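Local coordinates for protein putative aldo/keto reductase (Salmonella enterica subsp. enterica serovar Typhimurium, PDB 4R9O) that probably works as an NADP-dependent oxidoreductase of the aldo/keto reductase family, built as a TIM barrel, at residues D126-H131 with E144-L149; V184-S187 with L193-D196. All coordinates share one frame; numbering follows the deposited sequence.

Contact 1 (D126-H131 with E144-L149); sequences DMLLIH and EAFQHL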
loop_
_atom_site.group_PDB
_atom_site.type_symbol
_atom_site.label_atom_id
_atom_site.label_comp_id
_atom_site.label_asym_id
_atom_site.label_seq_id
_atom_site.Cartn_x
_atom_site.Cartn_y
_atom_site.Cartn_z
ATOM N N ASP C 126 1.387 -11.863 -39.435
ATOM C CA ASP C 126 2.680 -11.201 -39.326
ATOM C C ASP C 126 3.243 -11.353 -37.927
ATOM O O ASP C 126 4.438 -11.556 -37.759
ATOM C CB ASP C 126 2.571 -9.727 -39.698
ATOM C CG ASP C 126 2.195 -9.531 -41.163
ATOM O OD1 ASP C 126 3.109 -9.429 -42.004
ATOM O OD2 ASP C 126 0.985 -9.491 -41.466
ATOM N N MET C 127 2.377 -11.263 -36.927
ATOM C CA MET C 127 2.801 -11.482 -35.554
ATOM C C MET C 127 1.688 -12.052 -34.670
ATOM O O MET C 127 0.527 -11.668 -34.776
ATOM C CB MET C 127 3.346 -10.171 -34.951
ATOM C CG MET C 127 3.857 -10.313 -33.513
ATOM S SD MET C 127 4.981 -8.981 -33.007
ATOM C CE MET C 127 3.876 -7.572 -32.948
ATOM N N LEU C 128 2.063 -12.989 -33.803
ATOM C CA LEU C 128 1.144 -13.548 -32.818
ATOM C C LEU C 128 1.656 -13.251 -31.409
ATOM O O LEU C 128 2.838 -13.461 -31.113
ATOM C CB LEU C 128 0.983 -15.056 -33.027
ATOM C CG LEU C 128 0.053 -15.803 -32.062
ATOM C CD1 LEU C 128 -1.420 -15.411 -32.249
ATOM C CD2 LEU C 128 0.222 -17.298 -32.206
ATOM N N LEU C 129 0.767 -12.756 -30.550
ATOM C CA LEU C 129 1.129 -12.410 -29.177
ATOM C C LEU C 129 0.448 -13.316 -28.141
ATOM O O LEU C 129 -0.677 -13.754 -28.338
ATOM C CB LEU C 129 0.757 -10.956 -28.875
ATOM C CG LEU C 129 1.177 -9.818 -29.808
ATOM C CD1 LEU C 129 0.710 -8.481 -29.219
ATOM C CD2 LEU C 129 2.685 -9.819 -30.050
ATOM N N ILE C 130 1.143 -13.592 -27.043
ATOM C CA ILE C 130 0.488 -14.053 -25.825
ATOM C C ILE C 130 -0.153 -12.828 -25.171
ATOM O O ILE C 130 0.534 -11.854 -24.819
ATOM C CB ILE C 130 1.474 -14.732 -24.832
ATOM C CG1 ILE C 130 2.340 -15.773 -25.547
ATOM C CG2 ILE C 130 0.707 -15.373 -23.664
ATOM C CD1 ILE C 130 1.543 -16.995 -26.053
ATOM N N HIS C 131 -1.469 -12.885 -25.012
ATOM C CA HIS C 131 -2.268 -11.716 -24.655
ATOM C C HIS C 131 -1.983 -11.222 -23.239
ATOM O O HIS C 131 -1.926 -10.011 -22.976
ATOM C CB HIS C 131 -3.751 -12.060 -24.804
ATOM C CG HIS C 131 -4.640 -10.876 -25.047
ATOM N ND1 HIS C 131 -5.881 -10.992 -25.629
ATOM C CD2 HIS C 131 -4.466 -9.558 -24.775
ATOM C CE1 HIS C 131 -6.438 -9.794 -25.716
ATOM N NE2 HIS C 131 -5.603 -8.909 -25.203
ATOM N N GLU C 144 7.119 -24.593 -28.118
ATOM C CA GLU C 144 6.754 -25.644 -29.073
ATOM C C GLU C 144 5.715 -25.114 -30.059
ATOM O O GLU C 144 5.859 -25.285 -31.266
ATOM C CB GLU C 144 6.212 -26.889 -28.367
ATOM C CG GLU C 144 7.259 -27.725 -27.633
ATOM C CD GLU C 144 6.666 -28.963 -26.973
ATOM O OE1 GLU C 144 7.094 -29.293 -25.847
ATOM O OE2 GLU C 144 5.785 -29.613 -27.581
ATOM N N ALA C 145 4.681 -24.455 -29.542
ATOM C CA ALA C 145 3.631 -23.920 -30.401
ATOM C C ALA C 145 4.207 -22.904 -31.385
ATOM O O ALA C 145 3.973 -23.001 -32.597
ATOM C CB ALA C 145 2.518 -23.293 -29.566
ATOM N N PHE C 146 4.960 -21.942 -30.862
ATOM C CA PHE C 146 5.573 -20.916 -31.698
ATOM C C PHE C 146 6.481 -21.543 -32.759
ATOM O O PHE C 146 6.443 -21.130 -33.920
ATOM C CB PHE C 146 6.373 -19.909 -30.853
ATOM C CG PHE C 146 5.517 -18.914 -30.101
ATOM C CD1 PHE C 146 6.110 -17.876 -29.400
ATOM C CD2 PHE C 146 4.132 -19.014 -30.092
ATOM C CE1 PHE C 146 5.339 -16.947 -28.704
ATOM C CE2 PHE C 146 3.355 -18.094 -29.396
ATOM C CZ PHE C 146 3.974 -17.056 -28.698
ATOM N N GLN C 147 7.287 -22.533 -32.361
ATOM C CA GLN C 147 8.133 -23.278 -33.300
ATOM C C GLN C 147 7.329 -23.879 -34.444
ATOM O O GLN C 147 7.718 -23.792 -35.614
ATOM C CB GLN C 147 8.892 -24.413 -32.600
ATOM C CG GLN C 147 10.026 -23.992 -31.677
ATOM C CD GLN C 147 10.444 -22.562 -31.891
ATOM O OE1 GLN C 147 9.982 -21.656 -31.195
ATOM N NE2 GLN C 147 11.321 -22.344 -32.863
ATOM N N HIS C 148 6.224 -24.525 -34.103
ATOM C CA HIS C 148 5.427 -25.176 -35.119
ATOM C C HIS C 148 4.832 -24.154 -36.083
ATOM O O HIS C 148 4.861 -24.338 -37.291
ATOM C CB HIS C 148 4.317 -26.008 -34.487
ATOM C CG HIS C 148 3.379 -26.598 -35.493
ATOM N ND1 HIS C 148 2.111 -26.105 -35.704
ATOM C CD2 HIS C 148 3.538 -27.616 -36.366
ATOM C CE1 HIS C 148 1.519 -26.809 -36.653
ATOM N NE2 HIS C 148 2.365 -27.733 -37.071
ATOM N N LEU C 149 4.286 -23.080 -35.533
ATOM C CA LEU C 149 3.641 -22.039 -36.332
ATOM C C LEU C 149 4.656 -21.328 -37.239
ATOM O O LEU C 149 4.344 -20.932 -38.369
ATOM C CB LEU C 149 2.947 -21.026 -35.411
ATOM C CG LEU C 149 1.531 -21.324 -34.907
ATOM C CD1 LEU C 149 1.379 -22.742 -34.428
ATOM C CD2 LEU C 149 1.138 -20.374 -33.788
#
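Phe146 and Leu149, one helical turn apart on helix 139-151, reach across to Ile130 and Leu128 of strand 125-130, and the contact between them is wholly apolar. At Phe146 the ring is carried inward by a chi1 of -76°, which sets CG opposite the carbonyl carbon and beside the backbone N. Its far end does the touching: CZ lies 3.6 Å from Ile130 CD1 and only slightly farther from Ile130 CG1, while CE2 also borders the same CD1. The isoleucine thus meets the ring with its ethyl arm, at a slant to the ring plane. Leu128 adds a looser touch, its CD2 standing 4.3 Å from Phe146 CE2. Beyond the segments, Phe158 of strand 155-161 stacks on the Phe146 ring.

Further along the helix, Leu149 meets Leu128 methyl to methyl, with CD2 of Leu149 3.6 Å from CD2 of Leu128. CB of the strand residue points toward the helix and, with CG anti to the backbone N (chi1 180°), CD2 comes to meet Leu149. Leu149 also packs on Ile110 and Ala113 of the neighbouring helix 106-119 and on Val155, so its side chain belongs to a wider buried layer.

The axes of strand 127-130 and helix 144-149 run nearly antiparallel, at 171° and 11.2 Å apart, a spacing bridged by side chains alone. This is the packing of a beta-alpha-beta unit, here strand 125-130, helix 139-151 and strand 155-161, in which an outer helix covers the barrel wall of a TIM-barrel fold.

Contact 2 (V184-S187 with L193-D196); sequences VEIS and LLLD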
loop_
_atom_site.group_PDB
_atom_site.type_symbol
_atom_site.label_atom_id
_atom_site.label_comp_id
_atom_site.label_asym_id
_atom_site.label_seq_id
_atom_site.Cartn_x
_atom_site.Cartn_y
_atom_site.Cartn_z
ATOM N N VAL C 184 2.101 -2.956 -24.132
ATOM C CA VAL C 184 1.804 -2.544 -22.762
ATOM C C VAL C 184 1.041 -1.233 -22.659
ATOM O O VAL C 184 0.978 -0.467 -23.626
ATOM C CB VAL C 184 3.099 -2.407 -21.932
ATOM C CG1 VAL C 184 3.821 -3.762 -21.824
ATOM C CG2 VAL C 184 4.001 -1.359 -22.536
ATOM N N GLU C 185 0.478 -0.978 -21.477
ATOM C CA GLU C 185 -0.335 0.218 -21.267
ATOM C C GLU C 185 0.518 1.431 -20.914
ATOM O O GLU C 185 1.285 1.393 -19.946
ATOM C CB GLU C 185 -1.380 -0.008 -20.167
ATOM C CG GLU C 185 -2.279 1.222 -19.970
ATOM C CD GLU C 185 -3.408 0.989 -18.980
ATOM O OE1 GLU C 185 -3.477 -0.124 -18.410
ATOM O OE2 GLU C 185 -4.214 1.926 -18.765
ATOM N N ILE C 186 0.382 2.502 -21.700
ATOM C CA ILE C 186 1.141 3.736 -21.485
ATOM C C ILE C 186 0.306 4.978 -21.771
ATOM O O ILE C 186 -0.212 5.141 -22.873
ATOM C CB ILE C 186 2.395 3.826 -22.383
ATOM C CG1 ILE C 186 3.184 2.517 -22.380
ATOM C CG2 ILE C 186 3.260 5.012 -21.952
ATOM C CD1 ILE C 186 4.322 2.470 -23.376
ATOM N N SER C 187 0.194 5.858 -20.782
ATOM C CA SER C 187 -0.488 7.135 -20.949
ATOM C C SER C 187 -0.109 8.043 -19.789
ATOM O O SER C 187 0.460 7.574 -18.802
ATOM C CB SER C 187 -2.003 6.941 -21.007
ATOM O OG SER C 187 -2.539 6.770 -19.711
ATOM N N LEU C 193 4.788 1.935 -15.736
ATOM C CA LEU C 193 5.774 1.198 -16.525
ATOM C C LEU C 193 6.990 2.066 -16.885
ATOM O O LEU C 193 8.022 1.558 -17.344
ATOM C CB LEU C 193 5.124 0.636 -17.789
ATOM C CG LEU C 193 4.005 -0.371 -17.484
ATOM C CD1 LEU C 193 3.474 -0.977 -18.775
ATOM C CD2 LEU C 193 4.473 -1.468 -16.516
ATOM N N LEU C 194 6.857 3.371 -16.679
ATOM C CA LEU C 194 7.947 4.302 -16.950
ATOM C C LEU C 194 9.136 4.039 -16.041
ATOM O O LEU C 194 10.289 4.247 -16.431
ATOM C CB LEU C 194 7.482 5.743 -16.770
ATOM C CG LEU C 194 6.847 6.427 -17.989
ATOM C CD1 LEU C 194 5.552 5.745 -18.403
ATOM C CD2 LEU C 194 6.616 7.890 -17.685
ATOM N N LEU C 195 8.846 3.576 -14.829
ATOM C CA LEU C 195 9.884 3.443 -13.820
ATOM C C LEU C 195 9.975 2.048 -13.192
ATOM O O LEU C 195 10.866 1.800 -12.374
ATOM C CB LEU C 195 9.668 4.496 -12.729
ATOM C CG LEU C 195 9.696 5.954 -13.221
ATOM C CD1 LEU C 195 9.401 6.921 -12.091
ATOM C CD2 LEU C 195 11.031 6.299 -13.872
ATOM N N ASP C 196 9.090 1.125 -13.568
ATOM C CA ASP C 196 9.110 -0.186 -12.905
ATOM C C ASP C 196 10.002 -1.231 -13.589
ATOM O O ASP C 196 10.078 -2.369 -13.136
ATOM C CB ASP C 196 7.686 -0.746 -12.738
ATOM C CG ASP C 196 7.129 -1.395 -14.007
ATOM O OD1 ASP C 196 7.753 -1.323 -15.089
ATOM O OD2 ASP C 196 6.066 -2.049 -13.893
#
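Val184, near the end of strand 182-185, receives the tip of Leu193 from the loop that follows. One methyl of the leucine, CD1, sits over the branch point of the valine, 3.5 Å from Val184 CB, which is tighter than an ordinary carbon-carbon contact. The same methyl also lies near both valine methyls, CG2 being a little closer than CG1. The valine therefore presents its whole isopropyl group, and the leucine side chain slants across it. Leu193 reaches this spot in two steps: a chi1 of -62° sets CG beside the backbone N, and a chi2 of -175° then puts CD1 anti to CA, at the far end of the side chain.

At Glu185 the backbone takes part: its carbonyl O lies 3.4 Å from Leu193 CD1. The leucine covers this oxygen with hydrocarbon, and the model contains no hydrogen-bond partner for it. The glutamate side chain contacts Trp212 and Ser213 and makes a long, weak ion pair with Arg219. Ser213 and Arg219 probably bind NADP(+), as in a close relative, which places this strand end at the C-terminal rim of the TIM barrel, where aldo/keto reductases hold their cofactor. The loop of Leu193 thus folds back against the strand it has just left, before helix 198-205 begins.

Ile186, just past the strand, supplies a second and looser apolar touch, its CG2 being 4.3 Å from Leu194 CD1. Helix 198-205 backs both pairs, Thr198 touching Val184 and Leu193 and Leu199 touching Ile186 and Leu194, while Leu194 also packs on Trp288 and Arg292 of helix 285-296 and on Pro135 of a neighbouring subunit.

Contacts 1 and 2 follow one another along the chain, the first complete before the second begins. Their centres are 24 Å apart and their nearest atoms about 8 Å apart, so they do not touch. Both nevertheless reach the same sheet: strand 125-130 of contact 1 pairs in parallel with strand 155-161, which pairs in turn with strand 182-185 of contact 2. Contact 1 lies in the helix-on-strand layer of the barrel, whereas contact 2 packs the loop between strand 182-185 and helix 198-205 against the end of that strand. Contact 2 therefore sits at the strand ends, by the residues that probably bind NADP(+).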